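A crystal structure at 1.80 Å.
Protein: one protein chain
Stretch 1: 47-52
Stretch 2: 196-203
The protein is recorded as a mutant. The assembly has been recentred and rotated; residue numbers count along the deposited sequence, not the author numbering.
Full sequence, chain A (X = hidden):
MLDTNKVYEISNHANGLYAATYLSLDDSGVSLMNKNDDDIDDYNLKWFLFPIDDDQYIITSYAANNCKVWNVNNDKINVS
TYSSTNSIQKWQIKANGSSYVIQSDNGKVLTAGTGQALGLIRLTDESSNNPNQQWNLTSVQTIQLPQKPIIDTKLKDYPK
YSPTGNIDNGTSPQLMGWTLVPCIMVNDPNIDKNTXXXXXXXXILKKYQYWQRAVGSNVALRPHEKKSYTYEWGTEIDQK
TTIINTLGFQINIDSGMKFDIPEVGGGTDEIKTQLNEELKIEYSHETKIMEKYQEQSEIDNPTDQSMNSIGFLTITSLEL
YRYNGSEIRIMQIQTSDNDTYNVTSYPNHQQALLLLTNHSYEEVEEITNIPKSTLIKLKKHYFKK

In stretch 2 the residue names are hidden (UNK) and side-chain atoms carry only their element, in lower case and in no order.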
ATOM      1  N   TRP A  47      22.816   8.300   7.117  1.00 11.82           N
ATOM      2  CA  TRP A  47      21.413   8.264   7.491  1.00 13.58           C
ATOM      3  C   TRP A  47      20.522   8.332   6.241  1.00 13.61           C
ATOM      4  O   TRP A  47      20.856   9.033   5.270  1.00 13.73           O
ATOM      5  CB  TRP A  47      21.080   9.431   8.455  1.00 13.68           C
ATOM      6  CG  TRP A  47      21.998   9.439   9.571  1.00 15.01           C
ATOM      7  CD1 TRP A  47      23.019  10.327   9.800  1.00 16.16           C
ATOM      8  CD2 TRP A  47      22.052   8.477  10.617  1.00 14.41           C
ATOM      9  NE1 TRP A  47      23.693   9.967  10.940  1.00 14.23           N
ATOM     10  CE2 TRP A  47      23.141   8.815  11.441  1.00 18.32           C
ATOM     11  CE3 TRP A  47      21.303   7.319  10.925  1.00 15.79           C
ATOM     12  CZ2 TRP A  47      23.503   8.045  12.572  1.00 18.91           C
ATOM     13  CZ3 TRP A  47      21.653   6.560  12.059  1.00 16.77           C
ATOM     14  CH2 TRP A  47      22.736   6.948  12.868  1.00 19.40           C
ATOM     15  N   PHE A  48      19.426   7.574   6.256  1.00 12.61           N
ATOM     16  CA  PHE A  48      18.476   7.587   5.130  1.00 13.26           C
ATOM     17  C   PHE A  48      17.140   8.071   5.630  1.00 13.47           C
ATOM     18  O   PHE A  48      16.620   7.563   6.650  1.00 13.20           O
ATOM     19  CB  PHE A  48      18.336   6.179   4.524  1.00 14.29           C
ATOM     20  CG  PHE A  48      17.800   6.174   3.133  1.00 13.80           C
ATOM     21  CD1 PHE A  48      18.671   6.071   2.054  1.00 13.84           C
ATOM     22  CD2 PHE A  48      16.427   6.250   2.890  1.00 13.16           C
ATOM     23  CE1 PHE A  48      18.191   6.064   0.756  1.00 14.91           C
ATOM     24  CE2 PHE A  48      15.939   6.252   1.578  1.00 13.22           C
ATOM     25  CZ  PHE A  48      16.826   6.154   0.515  1.00 15.69           C
ATOM     26  N   LEU A  49      16.598   9.085   4.966  1.00 11.97           N
ATOM     27  CA  LEU A  49      15.322   9.635   5.372  1.00 13.59           C
ATOM     28  C   LEU A  49      14.206   8.960   4.602  1.00 13.48           C
ATOM     29  O   LEU A  49      14.281   8.861   3.389  1.00 13.49           O
ATOM     30  CB  LEU A  49      15.262  11.116   5.024  1.00 13.41           C
ATOM     31  CG  LEU A  49      16.282  12.040   5.657  1.00 17.31           C
ATOM     32  CD1 LEU A  49      15.915  13.493   5.308  1.00 18.94           C
ATOM     33  CD2 LEU A  49      16.290  11.818   7.159  1.00 18.89           C
ATOM     34  N   PHE A  50      13.206   8.449   5.306  1.00 12.65           N
ATOM     35  CA  PHE A  50      11.973   7.976   4.622  1.00 14.67           C
ATOM     36  C   PHE A  50      10.812   8.900   4.979  1.00 14.32           C
ATOM     37  O   PHE A  50      10.661   9.299   6.142  1.00 15.12           O
ATOM     38  CB  PHE A  50      11.630   6.567   5.045  1.00 14.12           C
ATOM     39  CG  PHE A  50      12.579   5.515   4.481  1.00 14.77           C
ATOM     40  CD1 PHE A  50      13.444   4.834   5.301  1.00 16.32           C
ATOM     41  CD2 PHE A  50      12.585   5.221   3.134  1.00 14.90           C
ATOM     42  CE1 PHE A  50      14.270   3.841   4.808  1.00 15.77           C
ATOM     43  CE2 PHE A  50      13.442   4.243   2.624  1.00 15.73           C
ATOM     44  CZ  PHE A  50      14.272   3.549   3.472  1.00 14.79           C
ATOM     45  N   PRO A  51       9.990   9.251   3.997  1.00 13.95           N
ATOM     46  CA  PRO A  51       8.871  10.147   4.246  1.00 15.25           C
ATOM     47  C   PRO A  51       7.653   9.347   4.731  1.00 16.16           C
ATOM     48  O   PRO A  51       7.424   8.220   4.277  1.00 15.19           O
ATOM     49  CB  PRO A  51       8.606  10.753   2.858  1.00 15.88           C
ATOM     50  CG  PRO A  51       8.893   9.564   1.900  1.00 13.65           C
ATOM     51  CD  PRO A  51      10.022   8.777   2.592  1.00 14.66           C
ATOM     52  N   ILE A  52       6.899   9.953   5.651  1.00 16.21           N
ATOM     53  CA  ILE A  52       5.645   9.386   6.123  1.00 16.54           C
ATOM     54  C   ILE A  52       4.576  10.455   6.073  1.00 17.84           C
ATOM     55  O   ILE A  52       4.819  11.601   5.635  1.00 16.51           O
ATOM     56  CB  ILE A  52       5.803   8.778   7.540  1.00 18.07           C
ATOM     57  CG1 ILE A  52       6.284   9.824   8.558  1.00 17.81           C
ATOM     58  CG2 ILE A  52       6.754   7.560   7.500  1.00 16.45           C
ATOM     59  CD1 ILE A  52       6.295   9.271  10.015  1.00 19.78           C
ATOM     60  N   UNK A 196      19.066  -5.000   1.895  1.00 18.42           N
ATOM     61  CA  UNK A 196      17.790  -4.435   1.511  1.00 18.03           C
ATOM     62  C   UNK A 196      17.830  -2.911   1.263  1.00 17.67           C
ATOM     63  O   UNK A 196      17.423  -2.407   0.206  1.00 16.14           O
ATOM     64  o   UNK A 196      14.617  -3.974   4.438  1.00 18.46           O
ATOM     65  n   UNK A 196      13.231  -5.175   3.109  1.00 18.64           N
ATOM     66  c   UNK A 196      14.364  -4.491   3.351  1.00 20.21           C
ATOM     67  c   UNK A 196      15.345  -4.363   2.217  1.00 19.41           C
ATOM     68  c   UNK A 196      16.755  -4.756   2.604  1.00 17.49           C
ATOM     69  N   UNK A 197      18.299  -2.169   2.249  1.00 15.54           N
ATOM     70  CA  UNK A 197      18.320  -0.732   2.086  1.00 15.80           C
ATOM     71  C   UNK A 197      19.318  -0.263   0.994  1.00 16.54           C
ATOM     72  O   UNK A 197      19.142   0.797   0.423  1.00 15.77           O
ATOM     73  c   UNK A 197      18.570  -0.018   3.438  1.00 14.73           C
ATOM     74  c   UNK A 197      20.068  -0.041   3.788  1.00 14.17           C
ATOM     75  c   UNK A 197      18.035   1.422   3.358  1.00 13.18           C
ATOM     76  c   UNK A 197      17.811   2.060   4.719  1.00 14.05           C
ATOM     77  N   UNK A 198      20.377  -1.036   0.748  1.00 17.03           N
ATOM     78  CA  UNK A 198      21.365  -0.662  -0.248  1.00 20.19           C
ATOM     79  C   UNK A 198      20.920  -0.934  -1.670  1.00 20.71           C
ATOM     80  O   UNK A 198      21.354  -0.233  -2.596  1.00 23.08           O
ATOM     81  c   UNK A 198      25.763  -1.598   0.695  1.00 32.65           C
ATOM     82  c   UNK A 198      24.616  -1.567   1.639  1.00 29.06           C
ATOM     83  c   UNK A 198      22.697  -1.397   0.023  1.00 19.57           C
ATOM     84  n   UNK A 198      26.573  -2.843   0.936  1.00 34.79           N
ATOM     85  c   UNK A 198      23.444  -0.735   1.126  1.00 21.77           C
ATOM     86  N   UNK A 199      20.036  -1.908  -1.837  1.00 19.58           N
ATOM     87  CA  UNK A 199      19.638  -2.325  -3.161  1.00 21.17           C
ATOM     88  C   UNK A 199      18.188  -2.042  -3.484  1.00 19.94           C
ATOM     89  O   UNK A 199      17.870  -1.852  -4.645  1.00 20.02           O
ATOM     90  o   UNK A 199      19.172  -4.628  -2.482  1.00 21.22           O
ATOM     91  c   UNK A 199      19.915  -3.829  -3.412  1.00 21.10           C
ATOM     92  c   UNK A 199      21.388  -4.152  -3.145  1.00 23.02           C
ATOM     93  N   UNK A 200      17.309  -2.003  -2.500  1.00 18.23           N
ATOM     94  CA  UNK A 200      15.916  -1.787  -2.775  1.00 17.33           C
ATOM     95  C   UNK A 200      15.265  -0.939  -1.674  1.00 15.92           C
ATOM     96  O   UNK A 200      14.389  -1.373  -1.047  1.00 15.46           O
ATOM     97  c   UNK A 200      15.337  -4.097  -1.910  1.00 18.26           C
ATOM     98  o   UNK A 200      13.773  -2.871  -3.172  1.00 16.61           O
ATOM     99  c   UNK A 200      15.143  -3.133  -3.034  1.00 18.32           C
ATOM    100  N   UNK A 201      15.774   0.265  -1.453  1.00 15.34           N
ATOM    101  CA  UNK A 201      15.282   1.059  -0.312  1.00 14.84           C
ATOM    102  C   UNK A 201      13.802   1.378  -0.439  1.00 14.48           C
ATOM    103  O   UNK A 201      13.152   1.596   0.564  1.00 12.64           O
ATOM    104  c   UNK A 201      16.122   2.348  -0.369  1.00 15.38           C
ATOM    105  c   UNK A 201      16.634   2.386  -1.828  1.00 14.04           C
ATOM    106  c   UNK A 201      16.882   0.946  -2.167  1.00 16.57           C
ATOM    107  N   UNK A 202      13.303   1.451  -1.669  1.00 12.86           N
ATOM    108  CA  UNK A 202      11.858   1.556  -1.874  1.00 12.75           C
ATOM    109  C   UNK A 202      11.322   0.360  -2.602  1.00 13.47           C
ATOM    110  O   UNK A 202      11.844  -0.019  -3.658  1.00 14.13           O
ATOM    111  c   UNK A 202      11.692   4.061  -1.827  1.00 12.75           C
ATOM    112  c   UNK A 202      12.934   4.731  -1.840  1.00 13.47           C
ATOM    113  c   UNK A 202      11.477   2.815  -2.647  1.00 11.68           C
ATOM    114  c   UNK A 202      12.108   6.360  -0.261  1.00 12.83           C
ATOM    115  o   UNK A 202      12.266   7.459   0.541  1.00 12.82           O
ATOM    116  c   UNK A 202      13.149   5.906  -1.066  1.00 12.76           C
ATOM    117  c   UNK A 202      10.689   4.537  -0.986  1.00 13.31           C
ATOM    118  c   UNK A 202      10.888   5.692  -0.221  1.00 13.44           C
ATOM    119  N   UNK A 203      10.276  -0.246  -2.042  1.00 13.41           N
ATOM    120  CA  UNK A 203       9.582  -1.347  -2.742  1.00 14.01           C
ATOM    121  C   UNK A 203       8.447  -0.753  -3.548  1.00 14.48           C
ATOM    122  O   UNK A 203       7.942   0.327  -3.211  1.00 15.97           O
ATOM    123  c   UNK A 203      11.115  -2.862  -0.444  1.00 16.86           C
ATOM    124  c   UNK A 203       9.832  -4.713  -1.302  1.00 16.90           C
ATOM    125  c   UNK A 203       8.979  -2.334  -1.718  1.00 14.85           C
ATOM    126  c   UNK A 203      11.858  -5.121  -0.111  1.00 17.25           C
ATOM    127  c   UNK A 203      10.726  -5.594  -0.807  1.00 17.85           C
ATOM    128  o   UNK A 203      12.754  -6.026   0.389  1.00 18.37           O
ATOM    129  c   UNK A 203      10.005  -3.316  -1.142  1.00 17.12           C
ATOM    130  c   UNK A 203      12.075  -3.760   0.060  1.00 16.88           C
TER

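Position 196 carries three side-chain carbons in a row, the third bonded to one oxygen and one nitrogen. This terminal amide touches nothing on stretch 1 and defines Gln 196. Its backbone O accepts a 2.7 Å hydrogen bond from N of position 200, as expected near the end of a helix.

Position 197 has four carbons, forked at the first, with one arm two carbons long: Ile 197. Its CA-to-CB bond points toward stretch 1, and with chi1 and chi2 both t the longer arm reaches two phenylalanines. CD1 lies 4.2 Å from CB of Phe 48 and 4.0 Å from CE1 of Phe 50, in the latter case at the ring edge.

At position 198, four carbons run unbranched to a nitrogen, which identifies Lys 198; it is exposed and out of reach of stretch 1.

Positions 199 and 200 have the same make-up, one carbon bearing an oxygen and a carbon, and neither touches stretch 1. They are Thr 199 and Thr 200. Chi1 is p in the first and t in the second, and Thr 200 is the first residue to leave helical phi/psi, at -144/59.

Position 201 has three carbons that close a ring onto its own backbone N, the signature of Pro 201. Its CB sits 4.0 Å from CZ of Phe 48, and its carbonyl O is 3.4 Å from CE2 of Phe 50.

Position 202 shows one carbon, then a six-carbon ring bearing an oxygen: Tyr 202. CA-to-CB points sideways, but the end of the side chain comes nearer. OH lies 3.3 Å from CD of Pro 51 and 3.4 Å from CD2 of Phe 50, while CE1 is 3.9 Å from CE2 of Phe 48.

Position 203 repeats that pattern of atoms, yet its ring stays at least 8.1 Å from stretch 1. It is Tyr 203, whose OH accepts a hydrogen bond from NE2 of Gln 196 at 2.9 Å and 170°, linking the two ends of the stretch.

The contact works by packing, burying 293 Å² over both sides with no hydrogen bond across it. Phe 48 and Phe 50, two residues apart on a strand, both meet Ile 197, Pro 201 and Tyr 202. The edge of Phe 50 points toward the face of Tyr 202, with ring planes at 75° and centroids 5.3 Å apart. The tyrosine hydroxyl is hydrogen-bonded elsewhere in the structure, so its polar group is satisfied beside these apolar neighbours.

Stretch 2, residues 196-203: QIKTTPYY
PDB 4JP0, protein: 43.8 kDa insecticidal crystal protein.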